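Local structure of DNA polymerase (Bacillus phage phi29, 2PY5) at residues D280-I285 with F353-G358; F292-G297 with E338-Y343; D503-E508 with D519-I524. The protein copies the viral genome by protein-primed, strand-displacing DNA synthesis with high processivity and fidelity, and proofreads with its own 3'-5' exonuclease. The protein carries 2 engineered substitutions. All blocks are in the same frame, centred on the assembly; numbering follows the deposited sequence.

Interaction 1 (D280-I285 with F353-G358)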
loop_
_atom_site.group_PDB
_atom_site.type_symbol
_atom_site.label_atom_id
_atom_site.label_comp_id
_atom_site.label_asym_id
_atom_site.label_seq_id
_atom_site.Cartn_x
_atom_site.Cartn_y
_atom_site.Cartn_z
ATOM N N ASP F 280 -23.414 5.058 26.215
ATOM C CA ASP F 280 -23.843 4.025 25.276
ATOM C C ASP F 280 -23.386 4.285 23.835
ATOM O O ASP F 280 -23.377 3.368 23.012
ATOM C CB ASP F 280 -25.356 3.887 25.294
ATOM C CG ASP F 280 -25.866 3.330 26.604
ATOM O OD1 ASP F 280 -25.077 2.699 27.346
ATOM O OD2 ASP F 280 -27.053 3.518 26.890
ATOM N N TYR F 281 -23.072 5.547 23.526
ATOM C CA TYR F 281 -22.483 5.958 22.240
ATOM C C TYR F 281 -21.238 6.784 22.543
ATOM O O TYR F 281 -21.227 8.000 22.330
ATOM C CB TYR F 281 -23.471 6.785 21.409
ATOM C CG TYR F 281 -24.646 5.999 20.869
ATOM C CD1 TYR F 281 -25.688 5.642 21.686
ATOM C CD2 TYR F 281 -24.718 5.641 19.532
ATOM C CE1 TYR F 281 -26.753 4.911 21.214
ATOM C CE2 TYR F 281 -25.799 4.927 19.037
ATOM C CZ TYR F 281 -26.814 4.560 19.891
ATOM O OH TYR F 281 -27.926 3.839 19.436
ATOM N N PRO F 282 -20.195 6.132 23.098
ATOM C CA PRO F 282 -19.043 6.814 23.707
ATOM C C PRO F 282 -17.956 7.326 22.735
ATOM O O PRO F 282 -17.012 8.032 23.193
ATOM C CB PRO F 282 -18.475 5.741 24.625
ATOM C CG PRO F 282 -18.721 4.479 23.876
ATOM C CD PRO F 282 -20.089 4.672 23.261
ATOM N N LEU F 283 -18.075 6.989 21.452
ATOM C CA LEU F 283 -17.175 7.482 20.409
ATOM C C LEU F 283 -17.937 8.434 19.510
ATOM O O LEU F 283 -19.133 8.288 19.294
ATOM C CB LEU F 283 -16.607 6.350 19.550
ATOM C CG LEU F 283 -15.748 5.299 20.249
ATOM C CD1 LEU F 283 -15.259 4.268 19.254
ATOM C CD2 LEU F 283 -14.569 5.923 21.025
ATOM N N HIS F 284 -17.242 9.413 18.938
ATOM C CA HIS F 284 -17.918 10.320 18.035
ATOM C C HIS F 284 -16.974 10.934 17.023
ATOM O O HIS F 284 -15.767 10.897 17.198
ATOM C CB HIS F 284 -18.701 11.418 18.782
ATOM C CG HIS F 284 -17.860 12.509 19.393
ATOM N ND1 HIS F 284 -17.220 12.377 20.602
ATOM C CD2 HIS F 284 -17.641 13.787 18.992
ATOM C CE1 HIS F 284 -16.586 13.508 20.893
ATOM N NE2 HIS F 284 -16.826 14.378 19.928
ATOM N N ILE F 285 -17.577 11.485 15.982
ATOM C CA ILE F 285 -16.891 12.324 14.982
ATOM C C ILE F 285 -17.570 13.677 15.091
ATOM O O ILE F 285 -18.790 13.763 15.038
ATOM C CB ILE F 285 -16.995 11.720 13.565
ATOM C CG1 ILE F 285 -16.147 10.448 13.463
ATOM C CG2 ILE F 285 -16.518 12.751 12.489
ATOM C CD1 ILE F 285 -16.385 9.616 12.196
ATOM N N PHE F 353 -21.307 6.963 18.036
ATOM C CA PHE F 353 -21.291 5.521 17.778
ATOM C C PHE F 353 -21.246 4.710 19.063
ATOM O O PHE F 353 -20.503 5.015 19.978
ATOM C CB PHE F 353 -20.048 5.121 16.964
ATOM C CG PHE F 353 -19.899 5.877 15.670
ATOM C CD1 PHE F 353 -19.261 7.099 15.654
ATOM C CD2 PHE F 353 -20.408 5.371 14.493
ATOM C CE1 PHE F 353 -19.126 7.821 14.478
ATOM C CE2 PHE F 353 -20.269 6.108 13.309
ATOM C CZ PHE F 353 -19.630 7.330 13.336
ATOM N N LYS F 354 -21.975 3.606 19.049
ATOM C CA LYS F 354 -21.715 2.528 19.985
ATOM C C LYS F 354 -20.295 2.026 19.795
ATOM O O LYS F 354 -19.692 2.213 18.726
ATOM C CB LYS F 354 -22.708 1.380 19.794
ATOM C CG LYS F 354 -24.145 1.801 19.874
ATOM C CD LYS F 354 -25.112 0.623 19.812
ATOM C CE LYS F 354 -25.444 0.243 18.409
ATOM N NZ LYS F 354 -26.741 -0.521 18.390
ATOM N N ALA F 355 -19.758 1.376 20.817
ATOM C CA ALA F 355 -18.387 0.932 20.739
ATOM C C ALA F 355 -18.086 -0.233 21.656
ATOM O O ALA F 355 -18.752 -0.429 22.691
ATOM C CB ALA F 355 -17.456 2.101 21.042
ATOM N N THR F 356 -17.073 -0.994 21.272
ATOM C CA THR F 356 -16.665 -2.160 22.031
ATOM C C THR F 356 -15.215 -2.495 21.695
ATOM O O THR F 356 -14.697 -2.079 20.639
ATOM C CB THR F 356 -17.574 -3.359 21.731
ATOM O OG1 THR F 356 -17.311 -4.399 22.687
ATOM C CG2 THR F 356 -17.351 -3.877 20.324
ATOM N N THR F 357 -14.579 -3.237 22.587
ATOM C CA THR F 357 -13.299 -3.848 22.310
ATOM C C THR F 357 -13.570 -5.273 21.881
ATOM O O THR F 357 -14.673 -5.788 22.091
ATOM C CB THR F 357 -12.380 -3.828 23.546
ATOM O OG1 THR F 357 -12.949 -4.639 24.599
ATOM C CG2 THR F 357 -12.166 -2.404 24.014
ATOM N N GLY F 358 -12.577 -5.917 21.276
ATOM C CA GLY F 358 -12.633 -7.352 21.045
ATOM C C GLY F 358 -13.222 -7.884 19.745
ATOM O O GLY F 358 -13.262 -9.108 19.544
HETATM O O HOH W 1 -21.502 1.257 23.245
#
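Tyr281 lays its ring alongside Lys354 in the turn just before strand 283-294, beside the end of strand 340-356; here an antiparallel strand pair of the polymerisation region begins. The tyrosine is easily followed outward. Its CB sits 3.7 Å from Phe353 O, and CG, anti to its own carbonyl carbon (chi1 -70°), stays close to the backbone of the other strand. CD2 comes within 3.4 Å of Lys354 N. Further out, CE2 meets Lys354 CG, which lies over one ring face, 3.9 Å from the ring centroid in a CH-pi contact displaced toward the rim. CZ, 3.8 Å from Lys354 CG, is the outermost ring atom to touch the lysine, with OH beyond it. The two side chains run the same way.

Next to this pair, Leu283 and Phe353 form an antiparallel hydrogen-bonded pair. Phe353 N donates to Leu283 O at 2.8 Å; the return bond, from Leu283 N to Phe353 O, is weak at 3.5 Å. Pro282 has no N-H to offer, and its CD rests 3.3 Å from Phe353 O. One water gives a proton to Asp280 O and takes one from Ala355 N.

The apolar flank is made by Ala355 CB, 3.6 Å from Leu283 CD1 and also touching Pro282 CG, and by Ile285 CD1, which reaches CE1 and CZ of the Phe353 ring. Helix 427-447, which carries Thr434 and Arg438, both probably involved in template-primer binding, adds Phe432 against Leu283 and Val431 against Ile285.

The pairing of these two strands gives way here to one sound bond, one weak bond and a water bridge, with carbon packing supplying much of the remaining contact, while 353-356 goes on pairing with 263-265 as far as Thr356, which binds single-stranded DNA.

Interaction 2 (F292-G297 with E338-Y343). With EDO (1,2-ethanediol), chain J; EDO (1,2-ethanediol), chain X.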
loop_
_atom_site.group_PDB
_atom_site.type_symbol
_atom_site.label_atom_id
_atom_site.label_comp_id
_atom_site.label_asym_id
_atom_site.label_seq_id
_atom_site.Cartn_x
_atom_site.Cartn_y
_atom_site.Cartn_z
ATOM N N PHE F 292 -6.461 28.001 14.966
ATOM C CA PHE F 292 -5.608 27.342 15.941
ATOM C C PHE F 292 -4.175 27.845 15.932
ATOM O O PHE F 292 -3.697 28.398 14.941
ATOM C CB PHE F 292 -5.632 25.819 15.753
ATOM C CG PHE F 292 -5.186 25.358 14.391
ATOM C CD1 PHE F 292 -3.828 25.247 14.088
ATOM C CD2 PHE F 292 -6.124 25.015 13.418
ATOM C CE1 PHE F 292 -3.413 24.803 12.840
ATOM C CE2 PHE F 292 -5.707 24.571 12.153
ATOM C CZ PHE F 292 -4.357 24.462 11.875
ATOM N N GLU F 293 -3.515 27.681 17.073
ATOM C CA GLU F 293 -2.095 27.996 17.201
ATOM C C GLU F 293 -1.457 26.941 18.097
ATOM O O GLU F 293 -1.933 26.693 19.207
ATOM C CB GLU F 293 -1.877 29.395 17.787
ATOM C CG GLU F 293 -0.736 30.165 17.116
ATOM C CD GLU F 293 -1.151 30.868 15.824
ATOM O OE1 GLU F 293 -2.350 31.193 15.622
ATOM O OE2 GLU F 293 -0.259 31.114 15.000
ATOM N N LEU F 294 -0.397 26.306 17.603
ATOM C CA LEU F 294 0.277 25.239 18.348
ATOM C C LEU F 294 0.817 25.761 19.668
ATOM O O LEU F 294 1.410 26.846 19.703
ATOM C CB LEU F 294 1.424 24.693 17.510
ATOM C CG LEU F 294 2.223 23.523 18.069
ATOM C CD1 LEU F 294 1.331 22.279 18.157
ATOM C CD2 LEU F 294 3.438 23.283 17.197
ATOM N N LYS F 295 0.617 25.007 20.745
ATOM C CA LYS F 295 1.179 25.354 22.056
ATOM C C LYS F 295 2.680 25.120 22.074
ATOM O O LYS F 295 3.174 24.158 21.479
ATOM C CB LYS F 295 0.506 24.539 23.155
ATOM C CG LYS F 295 -0.908 24.920 23.417
ATOM C CD LYS F 295 -1.505 24.029 24.468
ATOM C CE LYS F 295 -2.975 24.267 24.602
ATOM N NZ LYS F 295 -3.633 23.302 25.525
ATOM N N GLU F 296 3.422 25.988 22.757
ATOM C CA GLU F 296 4.864 25.789 22.858
ATOM C C GLU F 296 5.104 24.460 23.593
ATOM O O GLU F 296 4.371 24.098 24.524
ATOM C CB GLU F 296 5.563 26.971 23.556
ATOM C CG GLU F 296 5.438 28.357 22.824
ATOM C CD GLU F 296 6.195 28.444 21.478
ATOM O OE1 GLU F 296 7.429 28.253 21.470
ATOM O OE2 GLU F 296 5.547 28.721 20.427
ATOM N N GLY F 297 6.065 23.689 23.107
ATOM C CA GLY F 297 6.392 22.409 23.715
ATOM C C GLY F 297 5.617 21.210 23.200
ATOM O O GLY F 297 5.787 20.103 23.704
ATOM N N GLU F 338 -5.472 19.365 23.194
ATOM C CA GLU F 338 -4.307 19.379 24.080
ATOM C C GLU F 338 -3.094 20.090 23.453
ATOM O O GLU F 338 -2.376 20.803 24.126
ATOM C CB GLU F 338 -3.883 17.979 24.498
ATOM C CG GLU F 338 -2.657 18.019 25.404
ATOM C CD GLU F 338 -2.230 16.696 25.982
ATOM O OE1 GLU F 338 -2.933 15.691 25.794
ATOM O OE2 GLU F 338 -1.164 16.683 26.642
ATOM N N HIS F 339 -2.877 19.864 22.160
ATOM C CA HIS F 339 -1.671 20.357 21.525
ATOM C C HIS F 339 -1.769 21.798 21.031
ATOM O O HIS F 339 -0.737 22.424 20.780
ATOM C CB HIS F 339 -1.279 19.434 20.355
ATOM C CG HIS F 339 -0.684 18.135 20.791
ATOM N ND1 HIS F 339 0.538 17.684 20.340
ATOM C CD2 HIS F 339 -1.141 17.196 21.657
ATOM C CE1 HIS F 339 0.810 16.520 20.918
ATOM N NE2 HIS F 339 -0.208 16.191 21.696
ATOM N N TYR F 340 -2.988 22.320 20.910
ATOM C CA TYR F 340 -3.216 23.651 20.309
ATOM C C TYR F 340 -4.078 24.536 21.178
ATOM O O TYR F 340 -4.956 24.047 21.892
ATOM C CB TYR F 340 -3.955 23.524 18.976
ATOM C CG TYR F 340 -3.173 22.903 17.857
ATOM C CD1 TYR F 340 -3.150 21.516 17.685
ATOM C CD2 TYR F 340 -2.504 23.677 16.948
ATOM C CE1 TYR F 340 -2.442 20.933 16.639
ATOM C CE2 TYR F 340 -1.786 23.106 15.902
ATOM C CZ TYR F 340 -1.788 21.745 15.746
ATOM O OH TYR F 340 -1.074 21.171 14.714
ATOM N N ASP F 341 -3.847 25.840 21.069
ATOM C CA ASP F 341 -4.845 26.817 21.461
ATOM C C ASP F 341 -5.827 26.975 20.305
ATOM O O ASP F 341 -5.428 27.177 19.161
ATOM C CB ASP F 341 -4.189 28.157 21.764
ATOM C CG ASP F 341 -3.270 28.106 22.977
ATOM O OD1 ASP F 341 -3.661 27.512 24.010
ATOM O OD2 ASP F 341 -2.168 28.672 22.890
ATOM N N LEU F 342 -7.116 26.866 20.607
ATOM C CA LEU F 342 -8.144 27.013 19.593
ATOM C C LEU F 342 -8.895 28.346 19.761
ATOM O O LEU F 342 -9.145 28.789 20.892
ATOM C CB LEU F 342 -9.108 25.848 19.680
ATOM C CG LEU F 342 -8.534 24.429 19.563
ATOM C CD1 LEU F 342 -9.670 23.405 19.578
ATOM C CD2 LEU F 342 -7.691 24.262 18.322
ATOM N N TYR F 343 -9.207 28.991 18.634
ATOM C CA TYR F 343 -9.893 30.285 18.600
ATOM C C TYR F 343 -11.122 30.178 17.735
ATOM O O TYR F 343 -11.148 29.401 16.782
ATOM C CB TYR F 343 -9.012 31.391 17.990
ATOM C CG TYR F 343 -7.619 31.449 18.496
ATOM C CD1 TYR F 343 -7.358 31.768 19.822
ATOM C CD2 TYR F 343 -6.543 31.209 17.647
ATOM C CE1 TYR F 343 -6.062 31.831 20.303
ATOM C CE2 TYR F 343 -5.241 31.277 18.115
ATOM C CZ TYR F 343 -5.009 31.579 19.447
ATOM O OH TYR F 343 -3.719 31.647 19.917
HETATM C C1 EDO J . 6.418 24.443 18.794
HETATM O O1 EDO J . 5.966 23.669 19.916
HETATM C C2 EDO J . 6.109 25.920 19.011
HETATM O O2 EDO J . 4.744 26.231 18.687
HETATM C C1 EDO X . 0.697 13.570 25.861
HETATM O O1 EDO X . 0.803 14.771 26.635
HETATM C C2 EDO X . 1.208 12.374 26.658
HETATM O O2 EDO X . 2.372 11.773 26.055
HETATM O O HOH W 2 -0.078 29.122 21.037
HETATM O O HOH W 3 -2.429 21.149 26.827
#
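Phe292 and Tyr340 bring their rings together diagonally across an antiparallel beta ladder between strands 283-294 and 340-356, in the polymerisation region of this B-family enzyme. The rings meet obliquely, their planes 76° apart, with Phe292 CD1 3.5 Å from Tyr340 CE2. Phe292 CG, set between its backbone N and carbonyl carbon (chi1 59°), starts the ring off beside Tyr340 CD2. The CB of Phe292 touches Leu342 CD2. Leu294 closes over the tyrosine: CD1 stands above one ring face, 4.0 Å from the centroid, in a CH-pi contact shifted toward the rim. The phenol oxygen leaves this group to bond with Leu316 O and the N-H groups of Thr301 and Ile302.

Around the apolar residues runs the backbone. Glu293 and Asp341 form the hydrogen-bonded pair, exchanging N-H...O bonds in both directions, and just beyond the ladder Lys295 N bonds to His339 O at 2.9 Å. This last bond ties the loop after strand 283-294 to the end of helix 330-339. On the face carrying Glu293 and Asp341, Tyr343 OH approaches Glu293 CB, and Glu293 OE1 lies at the tyrosine ring edge; the other carboxylate oxygen of Glu293 bonds to Ser318.

At the polar edge Lys295 stretches across Asp341 at about a right angle. Its CE passes 3.4 Å from Asp341 OD1, but NZ stays 4.5 Å from that oxygen, beyond a salt bridge. Instead NZ donates to Glu338 O at 3.1 Å from above the carbonyl plane, and a water accepts from NZ while donating to the same Glu338 O.

Interaction 3 (D503-E508 with D519-I524)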
loop_
_atom_site.group_PDB
_atom_site.type_symbol
_atom_site.label_atom_id
_atom_site.label_comp_id
_atom_site.label_asym_id
_atom_site.label_seq_id
_atom_site.Cartn_x
_atom_site.Cartn_y
_atom_site.Cartn_z
ATOM N N ASP F 503 23.676 5.932 9.796
ATOM C CA ASP F 503 24.788 4.977 9.960
ATOM C C ASP F 503 24.425 4.158 11.205
ATOM O O ASP F 503 24.553 4.635 12.335
ATOM C CB ASP F 503 26.123 5.684 10.209
ATOM C CG ASP F 503 26.892 6.022 8.928
ATOM O OD1 ASP F 503 26.498 5.592 7.831
ATOM O OD2 ASP F 503 27.938 6.691 9.055
ATOM N N ILE F 504 23.929 2.948 10.989
ATOM C CA ILE F 504 23.342 2.136 12.072
ATOM C C ILE F 504 24.371 1.155 12.640
ATOM O O ILE F 504 25.049 0.465 11.900
ATOM C CB ILE F 504 22.101 1.366 11.562
ATOM C CG1 ILE F 504 21.011 2.352 11.126
ATOM C CG2 ILE F 504 21.585 0.398 12.624
ATOM C CD1 ILE F 504 19.773 1.686 10.476
ATOM N N TYR F 505 24.463 1.091 13.972
ATOM C CA TYR F 505 25.311 0.139 14.660
ATOM C C TYR F 505 24.845 -1.293 14.415
ATOM O O TYR F 505 23.674 -1.601 14.616
ATOM C CB TYR F 505 25.283 0.412 16.157
ATOM C CG TYR F 505 26.048 1.632 16.628
ATOM C CD1 TYR F 505 25.388 2.684 17.254
ATOM C CD2 TYR F 505 27.433 1.698 16.520
ATOM C CE1 TYR F 505 26.081 3.791 17.724
ATOM C CE2 TYR F 505 28.139 2.795 16.986
ATOM C CZ TYR F 505 27.456 3.838 17.587
ATOM O OH TYR F 505 28.163 4.923 18.062
ATOM N N MET F 506 25.767 -2.132 13.944
ATOM C CA MET F 506 25.496 -3.536 13.662
ATOM C C MET F 506 26.557 -4.403 14.326
ATOM O O MET F 506 27.676 -3.961 14.573
ATOM C CB MET F 506 25.521 -3.811 12.159
ATOM C CG MET F 506 24.581 -2.962 11.340
ATOM S SD MET F 506 22.832 -3.274 11.624
ATOM C CE MET F 506 22.575 -4.811 10.723
ATOM N N LYS F 507 26.204 -5.656 14.587
ATOM C CA LYS F 507 27.134 -6.606 15.153
ATOM C C LYS F 507 27.019 -7.944 14.429
ATOM O O LYS F 507 25.930 -8.326 13.990
ATOM C CB LYS F 507 26.891 -6.783 16.651
ATOM C CG LYS F 507 25.507 -7.227 17.041
ATOM C CD LYS F 507 25.472 -7.540 18.517
ATOM C CE LYS F 507 24.075 -7.641 19.028
ATOM N NZ LYS F 507 24.052 -8.080 20.445
ATOM N N GLU F 508 28.148 -8.630 14.316
ATOM C CA GLU F 508 28.219 -9.929 13.669
ATOM C C GLU F 508 27.828 -10.997 14.687
ATOM O O GLU F 508 28.474 -11.112 15.726
ATOM C CB GLU F 508 29.648 -10.183 13.168
ATOM C CG GLU F 508 29.782 -11.308 12.142
ATOM C CD GLU F 508 29.731 -10.807 10.705
ATOM O OE1 GLU F 508 28.842 -9.985 10.392
ATOM O OE2 GLU F 508 30.578 -11.237 9.889
ATOM N N ASP F 519 27.924 0.039 22.510
ATOM C CA ASP F 519 28.842 -0.754 23.361
ATOM C C ASP F 519 29.123 -2.156 22.827
ATOM O O ASP F 519 29.923 -2.905 23.406
ATOM C CB ASP F 519 28.244 -0.905 24.755
ATOM C CG ASP F 519 28.087 0.416 25.464
ATOM O OD1 ASP F 519 29.066 1.197 25.482
ATOM O OD2 ASP F 519 26.988 0.669 26.013
ATOM N N ASP F 520 28.459 -2.507 21.734
ATOM C CA ASP F 520 28.464 -3.857 21.222
ATOM C C ASP F 520 28.124 -3.762 19.736
ATOM O O ASP F 520 26.970 -3.945 19.327
ATOM C CB ASP F 520 27.421 -4.684 21.974
ATOM C CG ASP F 520 27.444 -6.148 21.599
ATOM O OD1 ASP F 520 28.458 -6.620 21.039
ATOM O OD2 ASP F 520 26.425 -6.823 21.874
ATOM N N TYR F 521 29.149 -3.414 18.957
ATOM C CA TYR F 521 29.042 -3.319 17.500
ATOM C C TYR F 521 30.342 -3.794 16.852
ATOM O O TYR F 521 31.423 -3.749 17.460
ATOM C CB TYR F 521 28.707 -1.867 17.045
ATOM C CG TYR F 521 29.931 -1.019 16.809
ATOM C CD1 TYR F 521 30.373 -0.736 15.524
ATOM C CD2 TYR F 521 30.682 -0.547 17.873
ATOM C CE1 TYR F 521 31.539 0.005 15.313
ATOM C CE2 TYR F 521 31.836 0.191 17.674
ATOM C CZ TYR F 521 32.260 0.461 16.395
ATOM O OH TYR F 521 33.414 1.192 16.207
ATOM N N THR F 522 30.226 -4.272 15.617
ATOM C CA THR F 522 31.387 -4.591 14.811
ATOM C C THR F 522 31.514 -3.739 13.544
ATOM O O THR F 522 32.634 -3.530 13.051
ATOM C CB THR F 522 31.436 -6.087 14.445
ATOM O OG1 THR F 522 30.293 -6.452 13.688
ATOM C CG2 THR F 522 31.487 -6.929 15.700
ATOM N N ASP F 523 30.379 -3.282 13.019
ATOM C CA ASP F 523 30.339 -2.562 11.748
ATOM C C ASP F 523 29.153 -1.583 11.693
ATOM O O ASP F 523 28.318 -1.531 12.598
ATOM C CB ASP F 523 30.207 -3.554 10.581
ATOM C CG ASP F 523 31.324 -4.588 10.548
ATOM O OD1 ASP F 523 32.443 -4.275 10.053
ATOM O OD2 ASP F 523 31.081 -5.727 11.018
ATOM N N ILE F 524 29.070 -0.832 10.596
ATOM C CA ILE F 524 28.019 0.145 10.378
ATOM C C ILE F 524 27.211 -0.255 9.140
ATOM O O ILE F 524 27.799 -0.609 8.114
ATOM C CB ILE F 524 28.620 1.563 10.162
ATOM C CG1 ILE F 524 29.214 2.110 11.466
ATOM C CG2 ILE F 524 27.574 2.530 9.591
ATOM C CD1 ILE F 524 28.208 2.250 12.612
#
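Tyr505 pairs with Ile524 and Met506 with Asp523 in an antiparallel ladder that ends in a classic beta bulge, Thr522 and Asp523 both facing Met506, whose N donates to Asp523 O and whose O accepts both Thr522 N, in its carbonyl plane at 2.8 Å, and Asp523 N, from above that plane at 3.2 Å.

Beside the bulge the two tyrosines form an edge-to-face pair. The edge of Tyr505 points at the face of Tyr521, CD2 of Tyr505 lying 3.7 Å from CG of Tyr521. Ile524 CD1 touches Tyr505 CD2, while its CG2 rests on Asp503 CB at 3.5 Å. Lys507, extended beyond CG, reaches a salt bridge from NZ to Asp520 OD2 at 3.0 Å, met from above the carboxylate plane. Thr522 OG1 donates to Asp523 OD2 and weakly accepts from Glu508 N.

Asp503 is salt-bridged to Arg491, and Tyr505 OH is hydrogen-bonded to Glu244. Strand 499-509 here lies within the large antiparallel sheet of the polymerisation region: Leu513 of strand 512-515 packs on Met506, and Thr488 of strand 483-489 packs on Tyr505.

In the fold
Following the chain from the N terminus, strand 283-294 is met first, and both of its ends take part: interaction 1 near its start and interaction 2 near its finish. The return strand, 340-356, passes interaction 2 and then interaction 1, so the loop closed by 292-297 with 338-343 nests inside the one closed by 280-285 with 353-358. Their centres are 27 Å apart, on one antiparallel sheet, with helix 330-339 leading into the return strand. Interaction 3 comes later, in series, and closes a short loop holding strand 512-515 in a separate antiparallel sheet, its centre 47 Å from that of interaction 1. None of the three touches another.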